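Local coordinates for protein telomerase reverse transcriptase (Candida tropicalis MYA-3404, PDB 6ZD1) that probably lengthens chromosome ends by reverse transcription, copying a template carried in its RNA subunit to add simple telomeric repeats, at residues K297-M300 with G301-S304; R315-T318 with F319-D322; E484-F487 with L488-A491; L497-V501 with D502-F506. All coordinates share one frame; numbering follows the deposited sequence.

Contact 1: residues K297-M300 with G301-S304; sequences KSDM and GHRS
Asp299 and His302 meet across the turn that ends helix 263-298 and starts the loop toward helix 309-326, within the reverse transcriptase domain. The turn has a packed inner side and a looser outer one. Asp299 is the first residue to leave helical backbone angles. From Gly301 to Ser304 the backbone takes helix-like angles again, but without the regular bonds.

The inner side is tight. Imidazole atom ND1 of His302 lies 3.2 Å from CB of Asp299, and CE1 of the same ring comes within 4.0 Å of that carbon. It is thus the methylene, not the carboxylate, that carries the contact, and the ring and carboxylate planes are turned 82° apart. Although OD2 of Asp299 is 4.0 Å from ND1 of His302, the two do not touch; their proximity could still favour a protonated ring. Gly301 is buried beside them, and Ser478 and Ser482 of helix 469-484 close in on His302.

The outer side is different. Met300, a selenomethionine, and Arg303 are exposed and run alongside each other in the same direction. Their backbones share one weak hydrogen bond, with Arg303 N 3.5 Å from Met300 O. A bend at chi3 (-53°) folds the arginine back over the start of the turn, where NH2 of Arg303 rests 3.7 Å from CA of Met300 and 3.6 Å from its CG.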
loop_
_atom_site.group_PDB
_atom_site.type_symbol
_atom_site.label_atom_id
_atom_site.label_comp_id
_atom_site.label_asym_id
_atom_site.label_seq_id
_atom_site.Cartn_x
_atom_site.Cartn_y
_atom_site.Cartn_z
ATOM N N LYS A 297 -4.240 -24.275 -12.803
ATOM C CA LYS A 297 -4.549 -24.987 -14.036
ATOM C C LYS A 297 -4.700 -26.489 -13.818
ATOM O O LYS A 297 -5.556 -27.120 -14.447
ATOM C CB LYS A 297 -3.457 -24.721 -15.076
ATOM C CG LYS A 297 -3.244 -23.246 -15.388
ATOM C CD LYS A 297 -1.914 -23.010 -16.090
ATOM C CE LYS A 297 -1.805 -23.821 -17.373
ATOM N NZ LYS A 297 -0.476 -23.641 -18.025
ATOM N N SER A 298 -3.888 -27.072 -12.935
ATOM C CA SER A 298 -3.894 -28.521 -12.756
ATOM C C SER A 298 -5.141 -28.985 -12.012
ATOM O O SER A 298 -5.925 -29.791 -12.525
ATOM C CB SER A 298 -2.635 -28.962 -12.004
ATOM O OG SER A 298 -1.470 -28.393 -12.572
ATOM N N ASP A 299 -5.330 -28.495 -10.793
ATOM C CA ASP A 299 -6.409 -28.960 -9.939
ATOM C C ASP A 299 -7.674 -28.141 -10.145
ATOM O O ASP A 299 -7.628 -26.932 -10.394
ATOM C CB ASP A 299 -5.992 -28.901 -8.469
ATOM C CG ASP A 299 -6.030 -30.258 -7.802
ATOM O OD1 ASP A 299 -5.130 -31.081 -8.078
ATOM O OD2 ASP A 299 -6.963 -30.502 -7.007
HETATM N N MSE A 300 -8.813 -28.812 -10.013
HETATM C CA MSE A 300 -10.098 -28.138 -10.073
HETATM C C MSE A 300 -10.382 -27.494 -8.722
HETATM O O MSE A 300 -11.116 -26.509 -8.629
HETATM C CB MSE A 300 -11.209 -29.119 -10.456
HETATM C CG MSE A 300 -10.917 -29.925 -11.717
HETATM SE SE MSE A 300 -12.499 -30.782 -12.484
HETATM C CE MSE A 300 -12.171 -32.632 -11.955
ATOM N N GLY A 301 -9.772 -28.051 -7.673
ATOM C CA GLY A 301 -9.952 -27.518 -6.334
ATOM C C GLY A 301 -9.271 -26.187 -6.101
ATOM O O GLY A 301 -9.623 -25.482 -5.147
ATOM N N HIS A 302 -8.318 -25.817 -6.956
ATOM C CA HIS A 302 -7.613 -24.552 -6.810
ATOM C C HIS A 302 -8.164 -23.453 -7.704
ATOM O O HIS A 302 -7.839 -22.281 -7.485
ATOM C CB HIS A 302 -6.120 -24.730 -7.106
ATOM C CG HIS A 302 -5.394 -25.541 -6.081
ATOM N ND1 HIS A 302 -5.571 -26.901 -5.946
ATOM C CD2 HIS A 302 -4.492 -25.183 -5.137
ATOM C CE1 HIS A 302 -4.805 -27.347 -4.968
ATOM N NE2 HIS A 302 -4.142 -26.324 -4.459
ATOM N N ARG A 303 -8.976 -23.802 -8.705
ATOM C CA ARG A 303 -9.609 -22.767 -9.516
ATOM C C ARG A 303 -10.581 -21.937 -8.688
ATOM O O ARG A 303 -10.804 -20.757 -8.991
ATOM C CB ARG A 303 -10.321 -23.394 -10.712
ATOM C CG ARG A 303 -10.406 -22.480 -11.923
ATOM C CD ARG A 303 -11.189 -23.119 -13.059
ATOM N NE ARG A 303 -10.683 -24.444 -13.410
ATOM C CZ ARG A 303 -11.272 -25.586 -13.064
ATOM N NH1 ARG A 303 -12.393 -25.567 -12.354
ATOM N NH2 ARG A 303 -10.741 -26.746 -13.428
ATOM N N SER A 304 -11.148 -22.524 -7.631
ATOM C CA SER A 304 -12.023 -21.769 -6.745
ATOM C C SER A 304 -11.278 -20.658 -6.015
ATOM O O SER A 304 -11.901 -19.673 -5.607
ATOM C CB SER A 304 -12.684 -22.712 -5.737
ATOM O OG SER A 304 -13.410 -23.739 -6.398
#

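Contact 2: residues R315-T318 with F319-D322; sequences RILT and FRND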
loop_
_atom_site.group_PDB
_atom_site.type_symbol
_atom_site.label_atom_id
_atom_site.label_comp_id
_atom_site.label_asym_id
_atom_site.label_seq_id
_atom_site.Cartn_x
_atom_site.Cartn_y
_atom_site.Cartn_z
ATOM N N ARG A 315 -15.924 -14.373 -12.658
ATOM C CA ARG A 315 -16.316 -15.763 -12.454
ATOM C C ARG A 315 -17.809 -15.883 -12.162
ATOM O O ARG A 315 -18.432 -16.886 -12.527
ATOM C CB ARG A 315 -15.485 -16.383 -11.328
ATOM C CG ARG A 315 -13.994 -16.500 -11.645
ATOM C CD ARG A 315 -13.634 -17.810 -12.341
ATOM N NE ARG A 315 -13.300 -18.865 -11.387
ATOM C CZ ARG A 315 -14.074 -19.915 -11.130
ATOM N NH1 ARG A 315 -15.230 -20.061 -11.766
ATOM N NH2 ARG A 315 -13.690 -20.823 -10.243
ATOM N N ILE A 316 -18.402 -14.863 -11.534
ATOM C CA ILE A 316 -19.846 -14.845 -11.316
ATOM C C ILE A 316 -20.588 -14.519 -12.608
ATOM O O ILE A 316 -21.612 -15.137 -12.924
ATOM C CB ILE A 316 -20.198 -13.856 -10.189
ATOM C CG1 ILE A 316 -19.593 -14.324 -8.871
ATOM C CG2 ILE A 316 -21.704 -13.712 -10.044
ATOM C CD1 ILE A 316 -19.711 -13.311 -7.760
ATOM N N LEU A 317 -20.091 -13.540 -13.369
ATOM C CA LEU A 317 -20.709 -13.202 -14.649
ATOM C C LEU A 317 -20.629 -14.365 -15.629
ATOM O O LEU A 317 -21.569 -14.602 -16.397
ATOM C CB LEU A 317 -20.050 -11.958 -15.238
ATOM C CG LEU A 317 -20.306 -10.652 -14.487
ATOM C CD1 LEU A 317 -19.675 -9.489 -15.227
ATOM C CD2 LEU A 317 -21.797 -10.422 -14.295
ATOM N N THR A 318 -19.505 -15.083 -15.640
ATOM C CA THR A 318 -19.423 -16.299 -16.442
ATOM C C THR A 318 -20.358 -17.373 -15.898
ATOM O O THR A 318 -21.005 -18.091 -16.669
ATOM C CB THR A 318 -17.976 -16.797 -16.488
ATOM O OG1 THR A 318 -17.144 -15.780 -17.062
ATOM C CG2 THR A 318 -17.861 -18.064 -17.325
ATOM N N PHE A 319 -20.457 -17.480 -14.569
ATOM C CA PHE A 319 -21.414 -18.401 -13.965
ATOM C C PHE A 319 -22.839 -18.044 -14.370
ATOM O O PHE A 319 -23.632 -18.924 -14.725
ATOM C CB PHE A 319 -21.253 -18.376 -12.442
ATOM C CG PHE A 319 -22.098 -19.385 -11.711
ATOM C CD1 PHE A 319 -21.811 -20.741 -11.787
ATOM C CD2 PHE A 319 -23.153 -18.971 -10.910
ATOM C CE1 PHE A 319 -22.581 -21.667 -11.102
ATOM C CE2 PHE A 319 -23.927 -19.889 -10.222
ATOM C CZ PHE A 319 -23.640 -21.240 -10.317
ATOM N N ARG A 320 -23.171 -16.752 -14.362
ATOM C CA ARG A 320 -24.500 -16.334 -14.794
ATOM C C ARG A 320 -24.722 -16.658 -16.266
ATOM O O ARG A 320 -25.755 -17.223 -16.643
ATOM C CB ARG A 320 -24.682 -14.838 -14.545
ATOM C CG ARG A 320 -26.015 -14.294 -15.017
ATOM C CD ARG A 320 -25.948 -12.791 -15.168
ATOM N NE ARG A 320 -25.032 -12.418 -16.240
ATOM C CZ ARG A 320 -24.728 -11.167 -16.564
ATOM N NH1 ARG A 320 -25.267 -10.161 -15.889
ATOM N NH2 ARG A 320 -23.888 -10.924 -17.561
ATOM N N ASN A 321 -23.741 -16.327 -17.111
ATOM C CA ASN A 321 -23.892 -16.527 -18.547
ATOM C C ASN A 321 -23.983 -18.006 -18.899
ATOM O O ASN A 321 -24.810 -18.401 -19.730
ATOM C CB ASN A 321 -22.733 -15.871 -19.296
ATOM C CG ASN A 321 -22.772 -14.357 -19.220
ATOM O OD1 ASN A 321 -23.805 -13.766 -18.900
ATOM N ND2 ASN A 321 -21.647 -13.720 -19.525
ATOM N N ASP A 322 -23.125 -18.837 -18.301
ATOM C CA ASP A 322 -23.198 -20.269 -18.568
ATOM C C ASP A 322 -24.517 -20.866 -18.090
ATOM O O ASP A 322 -25.028 -21.811 -18.703
ATOM C CB ASP A 322 -22.007 -20.983 -17.928
ATOM C CG ASP A 322 -20.690 -20.623 -18.596
ATOM O OD1 ASP A 322 -20.722 -19.937 -19.642
ATOM O OD2 ASP A 322 -19.623 -21.020 -18.077
#
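Phe319 opens a turn of helix 309-326 by donating its N to Arg315 O at 2.9 Å, the first of four successive i to i+4 bonds of a regular alpha-helix. Its CB lies close to the carbonyl oxygens of Arg315 and Ile316. With CG anti to the backbone N (chi1 -174°), the ring swings off this turn toward Leu496 and Leu563, so that Phe319 belongs to the buried flank of the helix.

Arg320 comes next and bonds through N to Ile316 O at 2.7 Å. Its long chain bends at chi3 (66°) and turns the guanidinium alongside Leu317. There a methyl group is laid over one face of the flat cation, almost above its centre, with CD2 of Leu317 3.8 Å from CZ of Arg320.

Asn321 repeats the backbone pattern, its N 2.9 Å from Leu317 O, while its amide fixes the rotation of the arginine next to it. Both NE (3.2 Å) and NH2 (3.1 Å) of Arg320 donate to Asn321 OD1. They come from the same face of the amide, and the oxygen lies near the guanidinium plane. One oxygen thus receives a side-on, two-nitrogen grip, although both residues also touch a crystal neighbour.

Asp322 completes the turn with the straightest of the four bonds, N to Thr318 O, at 169° about the hydrogen. The two side chains run in the same direction, and the methyl carbon CG2 of Thr318 stands 3.5 Å from the carboxylate oxygen OD2 of Asp322.

Contact 3: residues E484-F487 with L488-A491; sequences EFKF and LWEA
Phe485 and Trp489 make the main meeting here, through a backbone carbonyl set over an aromatic face. Carbonyl oxygen Phe485 O lies above the six-membered part of the indole, off centre toward the rim, and comes within 3.1 Å of Trp489 CH2. On the same ring, CZ3 of Trp489 approaches CA of Lys486 at 3.4 Å. The tryptophan therefore lies against main chain as much as against side chains.

Apolar contacts are spread round CB of Phe485. That atom is 3.8 Å from CZ2 of Trp489 and 3.9 Å from CD1 of Leu488. Leu488 runs beside Phe485 in the same direction because its CG is anti to the carbonyl carbon (chi1 -73°). These two side chains also pack on Leu497, while Lys520 makes a cation-pi contact with the Phe485 ring.

Polar bonding across the segments is slight. Leu488 N reaches back to Lys486 O at 2.8 Å, a weak bond, bent to 144° at the hydrogen, as the tight ring of a gamma turn imposes. Phe487, at the centre of that turn, has a largely exposed side chain.

The motif is an inverse gamma turn just after helix 469-484, backed by aromatic packing, and it leads the chain toward strand 495-500 in the palm of the reverse transcriptase fold.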
loop_
_atom_site.group_PDB
_atom_site.type_symbol
_atom_site.label_atom_id
_atom_site.label_comp_id
_atom_site.label_asym_id
_atom_site.label_seq_id
_atom_site.Cartn_x
_atom_site.Cartn_y
_atom_site.Cartn_z
ATOM N N GLU A 484 -10.827 -29.842 1.194
ATOM C CA GLU A 484 -11.982 -29.856 2.077
ATOM C C GLU A 484 -13.313 -29.764 1.340
ATOM O O GLU A 484 -14.316 -30.277 1.845
ATOM C CB GLU A 484 -11.859 -28.717 3.096
ATOM C CG GLU A 484 -10.789 -28.937 4.162
ATOM C CD GLU A 484 -11.112 -30.091 5.097
ATOM O OE1 GLU A 484 -12.308 -30.422 5.251
ATOM O OE2 GLU A 484 -10.169 -30.666 5.681
ATOM N N PHE A 485 -13.341 -29.204 0.136
ATOM C CA PHE A 485 -14.581 -28.944 -0.589
ATOM C C PHE A 485 -14.683 -29.818 -1.833
ATOM O O PHE A 485 -15.114 -29.366 -2.896
ATOM C CB PHE A 485 -14.694 -27.472 -0.975
ATOM C CG PHE A 485 -14.971 -26.558 0.182
ATOM C CD1 PHE A 485 -16.266 -26.363 0.633
ATOM C CD2 PHE A 485 -13.939 -25.887 0.814
ATOM C CE1 PHE A 485 -16.525 -25.519 1.698
ATOM C CE2 PHE A 485 -14.189 -25.041 1.877
ATOM C CZ PHE A 485 -15.485 -24.856 2.320
ATOM N N LYS A 486 -14.274 -31.085 -1.698
ATOM C CA LYS A 486 -14.211 -31.988 -2.844
ATOM C C LYS A 486 -15.553 -32.110 -3.554
ATOM O O LYS A 486 -15.591 -32.234 -4.784
ATOM C CB LYS A 486 -13.731 -33.369 -2.395
ATOM C CG LYS A 486 -12.310 -33.387 -1.858
ATOM C CD LYS A 486 -11.934 -34.761 -1.318
ATOM C CE LYS A 486 -10.503 -34.771 -0.794
ATOM N NZ LYS A 486 -10.145 -36.071 -0.167
ATOM N N PHE A 487 -16.661 -32.037 -2.820
ATOM C CA PHE A 487 -17.964 -32.229 -3.444
ATOM C C PHE A 487 -18.446 -30.937 -4.088
ATOM O O PHE A 487 -19.571 -30.492 -3.840
ATOM C CB PHE A 487 -18.984 -32.700 -2.401
ATOM C CG PHE A 487 -18.964 -31.887 -1.124
ATOM C CD1 PHE A 487 -19.748 -30.749 -0.987
ATOM C CD2 PHE A 487 -18.162 -32.267 -0.060
ATOM C CE1 PHE A 487 -19.721 -30.003 0.175
ATOM C CE2 PHE A 487 -18.137 -31.525 1.109
ATOM C CZ PHE A 487 -18.918 -30.392 1.225
ATOM N N LEU A 488 -17.621 -30.338 -4.940
ATOM C CA LEU A 488 -18.035 -29.168 -5.700
ATOM C C LEU A 488 -17.623 -29.186 -7.162
ATOM O O LEU A 488 -18.244 -28.470 -7.961
ATOM C CB LEU A 488 -17.505 -27.884 -5.043
ATOM C CG LEU A 488 -18.200 -27.465 -3.734
ATOM C CD1 LEU A 488 -17.605 -26.180 -3.176
ATOM C CD2 LEU A 488 -19.698 -27.309 -3.946
ATOM N N TRP A 489 -16.610 -29.965 -7.543
ATOM C CA TRP A 489 -15.936 -29.798 -8.824
ATOM C C TRP A 489 -16.162 -30.972 -9.774
ATOM O O TRP A 489 -15.355 -31.201 -10.681
ATOM C CB TRP A 489 -14.443 -29.563 -8.595
ATOM C CG TRP A 489 -14.173 -28.579 -7.490
ATOM C CD1 TRP A 489 -14.566 -27.271 -7.439
ATOM C CD2 TRP A 489 -13.451 -28.825 -6.277
ATOM N NE1 TRP A 489 -14.134 -26.689 -6.270
ATOM C CE2 TRP A 489 -13.447 -27.623 -5.540
ATOM C CE3 TRP A 489 -12.808 -29.947 -5.744
ATOM C CZ2 TRP A 489 -12.825 -27.512 -4.300
ATOM C CZ3 TRP A 489 -12.188 -29.832 -4.516
ATOM C CH2 TRP A 489 -12.204 -28.625 -3.806
ATOM N N GLU A 490 -17.237 -31.728 -9.573
ATOM C CA GLU A 490 -17.764 -32.627 -10.590
ATOM C C GLU A 490 -19.144 -32.195 -11.059
ATOM O O GLU A 490 -19.695 -32.800 -11.986
ATOM C CB GLU A 490 -17.812 -34.071 -10.072
ATOM C CG GLU A 490 -16.447 -34.731 -9.939
ATOM C CD GLU A 490 -15.665 -34.222 -8.744
ATOM O OE1 GLU A 490 -16.274 -34.040 -7.670
ATOM O OE2 GLU A 490 -14.445 -33.994 -8.882
ATOM N N ALA A 491 -19.714 -31.165 -10.436
ATOM C CA ALA A 491 -20.999 -30.581 -10.804
ATOM C C ALA A 491 -20.892 -29.059 -10.847
ATOM O O ALA A 491 -21.742 -28.333 -10.326
ATOM C CB ALA A 491 -22.097 -31.028 -9.842
#

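Contact 4: residues L497-V501 with D502-F506; sequences LLRLV and DDFIF
A beta hairpin pairs Leu500 with Asp503 across a type II' turn, and its Leu-Val-Asp-Asp sequence matches motif C of the reverse transcriptase palm, where in relatives the aspartates take part in metal binding. Two hydrogen-bonded pairs hold the antiparallel strands together. Leu500 N meets Asp503 O at 2.9 Å, with Asp503 N 2.8 Å from Leu500 O in return; further along, Leu498 N lies 3.0 Å from Ile505 O. Val501 supplies the positive phi (58°) that this turn requires, and the turn leaves the two aspartates next to each other at the tip.

On the face bearing Arg499, the aliphatic part of the arginine lies over the Phe504 ring in a CH-pi contact, with Arg499 CG 4.0 Å from the ring centroid. The extended start of the arginine chain (chi1 -173°) carries it alongside the ring, and the guanidinium then turns away to a salt bridge with Asp474. Leu497 crosses Phe506 at about a right angle, its CD1 3.8 Å from CB of Phe506. On the other face, CB of Leu498 touches CG2 of Ile505 at 3.8 Å.

Around the hairpin, helix 469-484 packs on the Arg499 and Phe504 face, helix 309-326 lies against Leu498 and Leu500, and strand 334-339, which carries Asp339, pairs with strand 503-508.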
loop_
_atom_site.group_PDB
_atom_site.type_symbol
_atom_site.label_atom_id
_atom_site.label_comp_id
_atom_site.label_asym_id
_atom_site.label_seq_id
_atom_site.Cartn_x
_atom_site.Cartn_y
_atom_site.Cartn_z
ATOM N N LEU A 497 -17.895 -21.765 -6.059
ATOM C CA LEU A 497 -17.206 -21.299 -4.863
ATOM C C LEU A 497 -16.018 -20.436 -5.262
ATOM O O LEU A 497 -15.250 -20.798 -6.159
ATOM C CB LEU A 497 -16.728 -22.474 -3.999
ATOM C CG LEU A 497 -15.992 -22.136 -2.699
ATOM C CD1 LEU A 497 -16.932 -21.474 -1.701
ATOM C CD2 LEU A 497 -15.344 -23.376 -2.095
ATOM N N LEU A 498 -15.862 -19.302 -4.580
ATOM C CA LEU A 498 -14.806 -18.339 -4.855
ATOM C C LEU A 498 -14.152 -17.923 -3.545
ATOM O O LEU A 498 -14.822 -17.834 -2.507
ATOM C CB LEU A 498 -15.339 -17.103 -5.580
ATOM C CG LEU A 498 -15.951 -17.306 -6.962
ATOM C CD1 LEU A 498 -16.439 -15.972 -7.486
ATOM C CD2 LEU A 498 -14.931 -17.916 -7.904
ATOM N N ARG A 499 -12.837 -17.694 -3.594
ATOM C CA ARG A 499 -12.065 -17.299 -2.427
ATOM C C ARG A 499 -11.264 -16.048 -2.749
ATOM O O ARG A 499 -10.583 -15.984 -3.775
ATOM C CB ARG A 499 -11.146 -18.431 -1.949
ATOM C CG ARG A 499 -10.439 -18.123 -0.638
ATOM C CD ARG A 499 -9.543 -19.266 -0.184
ATOM N NE ARG A 499 -8.399 -19.444 -1.071
ATOM C CZ ARG A 499 -7.305 -18.690 -1.034
ATOM N NH1 ARG A 499 -7.212 -17.698 -0.157
ATOM N NH2 ARG A 499 -6.311 -18.925 -1.879
ATOM N N LEU A 500 -11.341 -15.076 -1.833
ATOM C CA LEU A 500 -10.608 -13.788 -1.933
ATOM C C LEU A 500 -9.933 -13.522 -0.582
ATOM O O LEU A 500 -10.625 -13.030 0.333
ATOM C CB LEU A 500 -11.599 -12.674 -2.285
ATOM C CG LEU A 500 -10.972 -11.366 -2.768
ATOM C CD1 LEU A 500 -9.612 -11.619 -3.401
ATOM C CD2 LEU A 500 -11.892 -10.654 -3.748
ATOM N N VAL A 501 -8.644 -13.864 -0.473
ATOM C CA VAL A 501 -7.844 -13.683 0.779
ATOM C C VAL A 501 -8.522 -14.440 1.929
ATOM O O VAL A 501 -8.208 -15.632 2.116
ATOM C CB VAL A 501 -7.622 -12.196 1.119
ATOM C CG1 VAL A 501 -6.664 -12.023 2.287
ATOM C CG2 VAL A 501 -7.145 -11.406 -0.089
ATOM N N ASP A 502 -9.413 -13.768 2.666
ATOM C CA ASP A 502 -10.108 -14.377 3.793
ATOM C C ASP A 502 -11.622 -14.410 3.620
ATOM O O ASP A 502 -12.316 -14.967 4.478
ATOM C CB ASP A 502 -9.736 -13.677 5.116
ATOM C CG ASP A 502 -9.862 -12.157 5.060
ATOM O OD1 ASP A 502 -9.996 -11.586 3.961
ATOM O OD2 ASP A 502 -9.818 -11.531 6.144
ATOM N N ASP A 503 -12.151 -13.871 2.523
ATOM C CA ASP A 503 -13.589 -13.828 2.278
ATOM C C ASP A 503 -14.010 -14.906 1.282
ATOM O O ASP A 503 -13.345 -15.132 0.266
ATOM C CB ASP A 503 -14.003 -12.449 1.761
ATOM C CG ASP A 503 -13.622 -11.332 2.712
ATOM O OD1 ASP A 503 -14.147 -11.298 3.844
ATOM O OD2 ASP A 503 -12.780 -10.494 2.329
ATOM N N PHE A 504 -15.139 -15.547 1.564
ATOM C CA PHE A 504 -15.658 -16.629 0.744
ATOM C C PHE A 504 -17.063 -16.287 0.274
ATOM O O PHE A 504 -17.821 -15.614 0.979
ATOM C CB PHE A 504 -15.695 -17.955 1.513
ATOM C CG PHE A 504 -14.343 -18.482 1.898
ATOM C CD1 PHE A 504 -13.788 -19.555 1.220
ATOM C CD2 PHE A 504 -13.633 -17.916 2.948
ATOM C CE1 PHE A 504 -12.545 -20.052 1.576
ATOM C CE2 PHE A 504 -12.390 -18.404 3.306
ATOM C CZ PHE A 504 -11.845 -19.475 2.620
ATOM N N ILE A 505 -17.402 -16.756 -0.927
ATOM C CA ILE A 505 -18.766 -16.680 -1.435
ATOM C C ILE A 505 -19.064 -17.983 -2.157
ATOM O O ILE A 505 -18.187 -18.565 -2.804
ATOM C CB ILE A 505 -18.983 -15.462 -2.358
ATOM C CG1 ILE A 505 -20.476 -15.279 -2.646
ATOM C CG2 ILE A 505 -18.205 -15.613 -3.658
ATOM C CD1 ILE A 505 -20.816 -13.978 -3.315
ATOM N N PHE A 506 -20.299 -18.457 -2.020
ATOM C CA PHE A 506 -20.717 -19.700 -2.653
ATOM C C PHE A 506 -22.129 -19.522 -3.184
ATOM O O PHE A 506 -23.050 -19.243 -2.413
ATOM C CB PHE A 506 -20.654 -20.870 -1.670
ATOM C CG PHE A 506 -21.253 -22.132 -2.206
ATOM C CD1 PHE A 506 -20.599 -22.856 -3.190
ATOM C CD2 PHE A 506 -22.472 -22.593 -1.736
ATOM C CE1 PHE A 506 -21.147 -24.021 -3.692
ATOM C CE2 PHE A 506 -23.026 -23.759 -2.233
ATOM C CZ PHE A 506 -22.363 -24.474 -3.214
#

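Overall arrangement
The four local contacts lie together in the palm, joined by two probable hydrogen bonds and otherwise by packing. Contact 4 carries the probable metal-binding motif at its turn; no metal or nucleic acid is bound in this apo structure. Contacts 1 and 3 are nearest, centres about 11 Å apart, and Ser304 OG to Trp489 NE1 (3.0 Å) joins them. Contact 1 also reaches contact 2, where Arg315 NH2 lies 3.1 Å from Arg303 O, and contact 4, where Ser304 CB packs 3.2 Å from Leu497 O. Contact 2 packs on contact 4 through Leu498, while Leu488 CD2 of contact 3 meets Phe506 CE1 at 3.6 Å. Contacts 2 and 3 do not touch, their nearest atoms being about 7 Å apart.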